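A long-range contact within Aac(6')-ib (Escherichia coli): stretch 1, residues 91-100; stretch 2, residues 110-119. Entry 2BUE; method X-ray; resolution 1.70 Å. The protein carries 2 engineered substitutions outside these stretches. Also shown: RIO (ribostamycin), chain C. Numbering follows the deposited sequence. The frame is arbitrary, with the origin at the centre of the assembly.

Stretch 1 91-100: GYAQSYVALG
Stretch 2, residues 110-119: TDPGVRGIDQ

Two neighbouring strands of Aac(6')-ib, 91-97 and a second running through 119, pair antiparallel, their N-to-C directions 156° apart and their axes approaching to 4.5 Å; the two stretches bury 698 Å² between them. Both backbones are extended, for example phi/psi -147/148 at Gln-94 and -110/163 at Gly-116, with Val-97 (-82/115) marking the end of the first strand. The register sets Ala-93 against Gln-119, Gln-94 against Asp-118, Ser-95 against Ile-117, Tyr-96 against Gly-116 and Val-97 against Arg-115, with CA-CA distances of 4.0, 5.5, 4.5, 5.2 and 4.8 Å. Gln-94/Asp-118 and Tyr-96/Gly-116 are the hydrogen-bonded pairs: Gln-94 N to Asp-118 O is 2.9 Å, Asp-118 N to Gln-94 O 3.1 Å, and Tyr-96 N to Gly-116 O and Gly-116 N to Tyr-96 O are each 2.9 Å. Between them, CA-H...O contacts such as Ser-95 CA to Gly-116 O, 3.1 Å, fill the non-hydrogen-bonded sites. Ala-98 N extends the ladder to Val-114 O at 3.2 Å.

The side chains of Asp-118, Tyr-96 and Gln-94 share one face of the sheet. Asp-118 (chi1 m, -56°; chi2 -76°) accepts a hydrogen bond at OD2 from Gln-94 NE2, 2.9 Å, while its OD1 receives ribostamycin N2 and N3, both at 2.8 Å; a carboxylate suits these amino groups of the aminoglycoside. Gln-94 (chi1 p, chi2 t, chi3 37°) also donates from NE2 to ribostamycin O3, 3.2 Å, and its OE1 accepts from Tyr-92 OH at 2.8 Å, so both ends of the amide are used.

Tyr-96 (chi1 p, 58°; chi2 86°) lays its ring across the neighbouring strand. Gly-116 CA sits over one face, 3.6 Å from the centroid, in a CH-pi contact; a CB there would lie 2.0 Å from Tyr-96 CZ, so the ring occupies the space glycine leaves. Ribostamycin N1 covers the opposite face, and Asp-118 OD2 meets the edge, 3.4 Å from Tyr-96 CE2. Water 1 joins Tyr-96 OH (2.6 Å) to Ile-117 O (2.9 Å).

On the other face, Ala-93 CB meets Gln-119 CB at 3.6 Å, and Val-97 CG2 (chi1 t) lies over the Arg-115 guanidinium, 3.7 Å from NH1. Arg-115 (m, m, t, -84°) turns NH1 back to Pro-112 O, 2.7 Å, bracing the type I turn 111-114. Beyond the strands, Leu-99 (t, p) packs CD2 on Pro-112 CB at 3.8 Å, and water 2 accepts from Leu-99 N (2.9 Å) while donating to Asp-111 O and Val-114 O (both 2.8 Å).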

ATOM      1  N   GLY A  91       5.857   9.638  -2.468  1.00 12.71           N
ATOM      2  CA  GLY A  91       5.247   8.377  -2.855  1.00 11.76           C
ATOM      3  C   GLY A  91       3.750   8.378  -2.669  1.00 11.01           C
ATOM      4  O   GLY A  91       3.166   9.360  -2.166  1.00 10.80           O
ATOM      5  N   TYR A  92       3.151   7.267  -3.073  1.00  9.65           N
ATOM      6  CA  TYR A  92       1.716   7.073  -2.989  1.00  9.11           C
ATOM      7  C   TYR A  92       1.481   5.816  -2.160  1.00  8.66           C
ATOM      8  O   TYR A  92       2.209   4.840  -2.307  1.00  8.80           O
ATOM      9  CB  TYR A  92       1.112   6.878  -4.391  1.00  8.87           C
ATOM     10  CG  TYR A  92      -0.317   6.379  -4.361  1.00  7.93           C
ATOM     11  CD1 TYR A  92      -1.390   7.274  -4.260  1.00  9.31           C
ATOM     12  CD2 TYR A  92      -0.603   5.000  -4.442  1.00  8.56           C
ATOM     13  CE1 TYR A  92      -2.720   6.802  -4.228  1.00  9.18           C
ATOM     14  CE2 TYR A  92      -1.937   4.510  -4.397  1.00  9.33           C
ATOM     15  CZ  TYR A  92      -2.983   5.441  -4.289  1.00  9.29           C
ATOM     16  OH  TYR A  92      -4.289   5.013  -4.262  1.00  9.73           O
ATOM     17  N   ALA A  93       0.459   5.827  -1.314  1.00  8.75           N
ATOM     18  CA  ALA A  93       0.063   4.605  -0.627  1.00  8.59           C
ATOM     19  C   ALA A  93      -1.455   4.540  -0.558  1.00  9.02           C
ATOM     20  O   ALA A  93      -2.152   5.551  -0.776  1.00  8.99           O
ATOM     21  CB  ALA A  93       0.692   4.534   0.783  1.00  8.96           C
ATOM     22  N   GLN A  94      -1.964   3.353  -0.285  1.00  8.04           N
ATOM     23  CA  GLN A  94      -3.405   3.206  -0.074  1.00  8.75           C
ATOM     24  C   GLN A  94      -3.628   2.122   0.953  1.00  9.06           C
ATOM     25  O   GLN A  94      -2.809   1.188   1.067  1.00  8.33           O
ATOM     26  CB  GLN A  94      -4.136   2.890  -1.381  1.00  8.33           C
ATOM     27  CG  GLN A  94      -3.604   1.633  -2.089  1.00  9.25           C
ATOM     28  CD  GLN A  94      -4.336   1.332  -3.384  1.00  9.44           C
ATOM     29  OE1 GLN A  94      -4.720   2.243  -4.140  1.00 10.09           O
ATOM     30  NE2 GLN A  94      -4.488   0.045  -3.676  1.00  9.18           N
ATOM     31  N   SER A  95      -4.696   2.280   1.737  1.00  7.92           N
ATOM     32  CA  SER A  95      -5.161   1.215   2.607  1.00  8.18           C
ATOM     33  C   SER A  95      -6.582   0.828   2.186  1.00  7.78           C
ATOM     34  O   SER A  95      -7.329   1.652   1.631  1.00  7.79           O
ATOM     35  CB  SER A  95      -5.140   1.635   4.082  1.00  8.59           C
ATOM     36  OG  SER A  95      -5.984   2.755   4.314  1.00  8.21           O
ATOM     37  N   TYR A  96      -6.979  -0.407   2.460  1.00  7.86           N
ATOM     38  CA  TYR A  96      -8.305  -0.851   2.057  1.00  7.85           C
ATOM     39  C   TYR A  96      -8.886  -1.793   3.096  1.00  8.40           C
ATOM     40  O   TYR A  96      -8.138  -2.465   3.838  1.00  7.93           O
ATOM     41  CB  TYR A  96      -8.322  -1.469   0.623  1.00  8.55           C
ATOM     42  CG  TYR A  96      -7.390  -2.657   0.481  1.00  9.46           C
ATOM     43  CD1 TYR A  96      -7.832  -3.943   0.834  1.00 11.74           C
ATOM     44  CD2 TYR A  96      -6.073  -2.499  -0.005  1.00  8.34           C
ATOM     45  CE1 TYR A  96      -6.986  -5.054   0.744  1.00  7.40           C
ATOM     46  CE2 TYR A  96      -5.213  -3.642  -0.100  1.00  7.51           C
ATOM     47  CZ  TYR A  96      -5.683  -4.891   0.279  1.00  6.63           C
ATOM     48  OH  TYR A  96      -4.893  -6.018   0.211  1.00  8.91           O
ATOM     49  N   VAL A  97     -10.216  -1.809   3.170  1.00  8.66           N
ATOM     50  CA  VAL A  97     -10.904  -2.803   3.988  1.00  8.31           C
ATOM     51  C   VAL A  97     -10.985  -4.085   3.160  1.00  8.99           C
ATOM     52  O   VAL A  97     -11.681  -4.141   2.146  1.00  9.18           O
ATOM     53  CB  VAL A  97     -12.329  -2.312   4.392  1.00  8.61           C
ATOM     54  CG1 VAL A  97     -13.050  -3.412   5.218  1.00  8.41           C
ATOM     55  CG2 VAL A  97     -12.210  -1.004   5.202  1.00  8.21           C
ATOM     56  N   ALA A  98     -10.311  -5.140   3.615  1.00  9.56           N
ATOM     57  CA  ALA A  98     -10.232  -6.366   2.816  1.00 10.51           C
ATOM     58  C   ALA A  98     -11.624  -7.002   2.547  1.00 11.20           C
ATOM     59  O   ALA A  98     -11.923  -7.398   1.431  1.00 11.81           O
ATOM     60  CB  ALA A  98      -9.289  -7.369   3.488  1.00 10.69           C
ATOM     61  N   LEU A  99     -12.467  -7.075   3.578  1.00 11.95           N
ATOM     62  CA  LEU A  99     -13.821  -7.611   3.438  1.00 14.88           C
ATOM     63  C   LEU A  99     -14.665  -6.809   2.409  1.00 16.03           C
ATOM     64  O   LEU A  99     -15.570  -7.373   1.760  1.00 17.57           O
ATOM     65  CB  LEU A  99     -14.475  -7.643   4.820  1.00 14.81           C
ATOM     66  CG  LEU A  99     -15.768  -8.424   5.017  1.00 16.55           C
ATOM     67  CD1 LEU A  99     -15.498  -9.887   4.786  1.00 20.12           C
ATOM     68  CD2 LEU A  99     -16.280  -8.193   6.439  1.00 16.37           C
ATOM     69  N   GLY A 100     -14.300  -5.536   2.209  1.00 17.07           N
ATOM     70  CA  GLY A 100     -14.979  -4.572   1.288  1.00 18.35           C
ATOM     71  C   GLY A 100     -14.425  -4.359  -0.120  1.00 19.66           C
ATOM     72  O   GLY A 100     -14.781  -3.392  -0.815  1.00 19.67           O
ATOM     73  N   THR A 110     -13.271 -12.868   6.595  1.00 13.90           N
ATOM     74  CA  THR A 110     -14.453 -12.769   7.452  1.00 14.72           C
ATOM     75  C   THR A 110     -14.349 -11.640   8.483  1.00 14.78           C
ATOM     76  O   THR A 110     -15.368 -11.247   9.085  1.00 14.72           O
ATOM     77  CB  THR A 110     -14.706 -14.113   8.205  1.00 15.60           C
ATOM     78  OG1 THR A 110     -13.638 -14.360   9.115  1.00 16.57           O
ATOM     79  CG2 THR A 110     -14.777 -15.274   7.210  1.00 18.26           C
ATOM     80  N   ASP A 111     -13.143 -11.102   8.670  1.00 12.86           N
ATOM     81  CA  ASP A 111     -12.890 -10.122   9.733  1.00 12.27           C
ATOM     82  C   ASP A 111     -12.906  -8.699   9.151  1.00 12.70           C
ATOM     83  O   ASP A 111     -12.033  -8.350   8.383  1.00 11.78           O
ATOM     84  CB  ASP A 111     -11.546 -10.439  10.406  1.00 12.38           C
ATOM     85  CG  ASP A 111     -11.168  -9.441  11.510  1.00 12.26           C
ATOM     86  OD1 ASP A 111     -11.937  -8.480  11.801  1.00 12.01           O
ATOM     87  OD2 ASP A 111     -10.102  -9.645  12.132  1.00 13.43           O
ATOM     88  N   PRO A 112     -13.903  -7.869   9.527  1.00 12.86           N
ATOM     89  CA  PRO A 112     -13.972  -6.533   8.921  1.00 12.71           C
ATOM     90  C   PRO A 112     -12.846  -5.595   9.409  1.00 11.55           C
ATOM     91  O   PRO A 112     -12.708  -4.476   8.880  1.00 13.01           O
ATOM     92  CB  PRO A 112     -15.338  -6.008   9.398  1.00 13.32           C
ATOM     93  CG  PRO A 112     -15.536  -6.638  10.704  1.00 13.72           C
ATOM     94  CD  PRO A 112     -14.956  -8.063  10.543  1.00 13.53           C
ATOM     95  N   GLY A 113     -12.074  -6.045  10.406  1.00 10.84           N
ATOM     96  CA  GLY A 113     -10.942  -5.290  10.964  1.00 10.63           C
ATOM     97  C   GLY A 113      -9.648  -5.418  10.166  1.00 10.13           C
ATOM     98  O   GLY A 113      -8.656  -4.722  10.444  1.00 10.45           O
ATOM     99  N   VAL A 114      -9.644  -6.330   9.189  1.00  9.96           N
ATOM    100  CA  VAL A 114      -8.446  -6.550   8.383  1.00  9.35           C
ATOM    101  C   VAL A 114      -8.286  -5.412   7.349  1.00  9.57           C
ATOM    102  O   VAL A 114      -9.244  -5.072   6.638  1.00  9.95           O
ATOM    103  CB  VAL A 114      -8.465  -7.942   7.694  1.00 10.00           C
ATOM    104  CG1 VAL A 114      -7.228  -8.103   6.808  1.00 10.39           C
ATOM    105  CG2 VAL A 114      -8.523  -9.054   8.755  1.00  9.80           C
ATOM    106  N   ARG A 115      -7.096  -4.807   7.300  1.00  9.13           N
ATOM    107  CA  ARG A 115      -6.794  -3.735   6.342  1.00  8.39           C
ATOM    108  C   ARG A 115      -5.619  -4.177   5.490  1.00  9.27           C
ATOM    109  O   ARG A 115      -4.693  -4.784   6.023  1.00  9.74           O
ATOM    110  CB  ARG A 115      -6.381  -2.440   7.039  1.00  9.19           C
ATOM    111  CG  ARG A 115      -7.430  -1.900   7.991  1.00  8.13           C
ATOM    112  CD  ARG A 115      -8.544  -1.165   7.215  1.00  9.42           C
ATOM    113  NE  ARG A 115      -9.609  -0.770   8.145  1.00  8.45           N
ATOM    114  CZ  ARG A 115     -10.598  -1.576   8.523  1.00 11.85           C
ATOM    115  NH1 ARG A 115     -10.679  -2.828   8.061  1.00 10.26           N
ATOM    116  NH2 ARG A 115     -11.511  -1.138   9.378  1.00 11.41           N
ATOM    117  N   GLY A 116      -5.668  -3.895   4.189  1.00  8.46           N
ATOM    118  CA  GLY A 116      -4.498  -4.169   3.361  1.00  8.73           C
ATOM    119  C   GLY A 116      -3.863  -2.863   2.930  1.00  8.81           C
ATOM    120  O   GLY A 116      -4.494  -1.800   2.997  1.00  8.40           O
ATOM    121  N   ILE A 117      -2.626  -2.943   2.471  1.00  8.00           N
ATOM    122  CA  ILE A 117      -1.911  -1.765   1.989  1.00  8.11           C
ATOM    123  C   ILE A 117      -1.198  -2.051   0.662  1.00  8.55           C
ATOM    124  O   ILE A 117      -0.825  -3.212   0.372  1.00  8.13           O
ATOM    125  CB  ILE A 117      -0.896  -1.251   3.026  1.00  8.61           C
ATOM    126  CG1 ILE A 117       0.130  -2.349   3.386  1.00  8.99           C
ATOM    127  CG2 ILE A 117      -1.636  -0.782   4.311  1.00  8.96           C
ATOM    128  CD1 ILE A 117       1.339  -1.827   4.225  1.00  9.05           C
ATOM    129  N   ASP A 118      -0.993  -0.976  -0.090  1.00  9.01           N
ATOM    130  CA  ASP A 118      -0.159  -1.000  -1.319  1.00  8.34           C
ATOM    131  C   ASP A 118       0.555   0.336  -1.338  1.00  9.07           C
ATOM    132  O   ASP A 118       0.029   1.330  -0.831  1.00  8.86           O
ATOM    133  CB  ASP A 118      -1.028  -1.108  -2.571  1.00  9.00           C
ATOM    134  CG  ASP A 118      -1.945  -2.317  -2.554  1.00  9.34           C
ATOM    135  OD1 ASP A 118      -1.456  -3.440  -2.776  1.00  9.87           O
ATOM    136  OD2 ASP A 118      -3.149  -2.118  -2.323  1.00  9.68           O
ATOM    137  N   GLN A 119       1.763   0.380  -1.887  1.00  9.31           N
ATOM    138  CA  GLN A 119       2.479   1.651  -1.921  1.00  9.69           C
ATOM    139  C   GLN A 119       3.608   1.654  -2.943  1.00  9.79           C
ATOM    140  O   GLN A 119       4.018   0.602  -3.456  1.00  9.53           O
ATOM    141  CB  GLN A 119       3.012   2.045  -0.523  1.00 10.42           C
ATOM    142  CG  GLN A 119       4.253   1.330  -0.075  1.00 15.60           C
ATOM    143  CD  GLN A 119       4.045  -0.125   0.160  1.00 19.06           C
ATOM    144  OE1 GLN A 119       3.057  -0.540   0.786  1.00 20.24           O
ATOM    145  NE2 GLN A 119       5.001  -0.932  -0.306  1.00 24.35           N
TER
HETATM  146  O1  RIO C1201      -4.567   0.811  -7.323  1.00 28.45           O
HETATM  147  C1  RIO C1201      -5.871   1.363  -7.089  1.00 26.97           C
HETATM  148  C2  RIO C1201      -6.906   0.476  -7.792  1.00 26.43           C
HETATM  149  O2  RIO C1201      -6.473  -0.898  -7.865  1.00 23.57           O
HETATM  150  C3  RIO C1201      -6.973  -1.620  -6.728  1.00 21.54           C
HETATM  151  O3  RIO C1201      -5.910  -1.897  -5.793  1.00 12.35           O
HETATM  152  C4  RIO C1201      -5.779  -3.333  -5.450  1.00 12.01           C
HETATM  153  C5  RIO C1201      -6.712  -3.734  -4.272  1.00 11.32           C
HETATM  154  O4  RIO C1201      -8.071  -3.551  -4.632  1.00 12.18           O
HETATM  155  C6  RIO C1201      -6.502  -5.174  -3.769  1.00  9.19           C
HETATM  156  N1  RIO C1201      -7.317  -5.377  -2.536  1.00  9.78           N
HETATM  157  C7  RIO C1201      -5.004  -5.413  -3.435  1.00 10.47           C
HETATM  158  C8  RIO C1201      -4.126  -5.108  -4.666  1.00  9.08           C
HETATM  159  N2  RIO C1201      -2.710  -5.427  -4.328  1.00  9.05           N
HETATM  160  C9  RIO C1201      -4.286  -3.612  -5.108  1.00 10.33           C
HETATM  161  O5  RIO C1201      -3.527  -3.501  -6.348  1.00  9.72           O
HETATM  162  C10 RIO C1201      -2.788  -2.284  -6.460  1.00 11.28           C
HETATM  163  O6  RIO C1201      -1.533  -2.394  -5.833  1.00 12.89           O
HETATM  164  C11 RIO C1201      -0.566  -3.298  -6.476  1.00 14.40           C
HETATM  165  C12 RIO C1201       0.765  -3.117  -5.707  1.00 13.70           C
HETATM  166  N3  RIO C1201       0.721  -3.837  -4.425  1.00 14.04           N
HETATM  167  C13 RIO C1201      -0.386  -2.950  -7.985  1.00 15.01           C
HETATM  168  O7  RIO C1201       0.440  -3.978  -8.582  1.00 15.24           O
HETATM  169  C14 RIO C1201      -1.766  -2.892  -8.685  1.00 13.41           C
HETATM  170  O8  RIO C1201      -1.657  -2.597 -10.108  1.00 16.95           O
HETATM  171  C15 RIO C1201      -2.699  -1.903  -7.968  1.00 11.63           C
HETATM  172  N4  RIO C1201      -4.034  -1.867  -8.564  1.00 13.16           N
HETATM  173  C16 RIO C1201      -8.109  -0.744  -6.139  1.00 25.05           C
HETATM  174  O9  RIO C1201      -9.303  -1.503  -6.241  1.00 27.78           O
HETATM  175  C17 RIO C1201      -8.269   0.416  -7.138  1.00 28.15           C
HETATM  176  O10 RIO C1201      -9.227  -0.002  -8.150  1.00 31.26           O
HETATM  177  O   HOH W   1      -2.372  -5.522  -0.407  1.00  9.97           O
HETATM  178  O   HOH W   2     -11.494  -6.650   6.261  1.00 10.60           O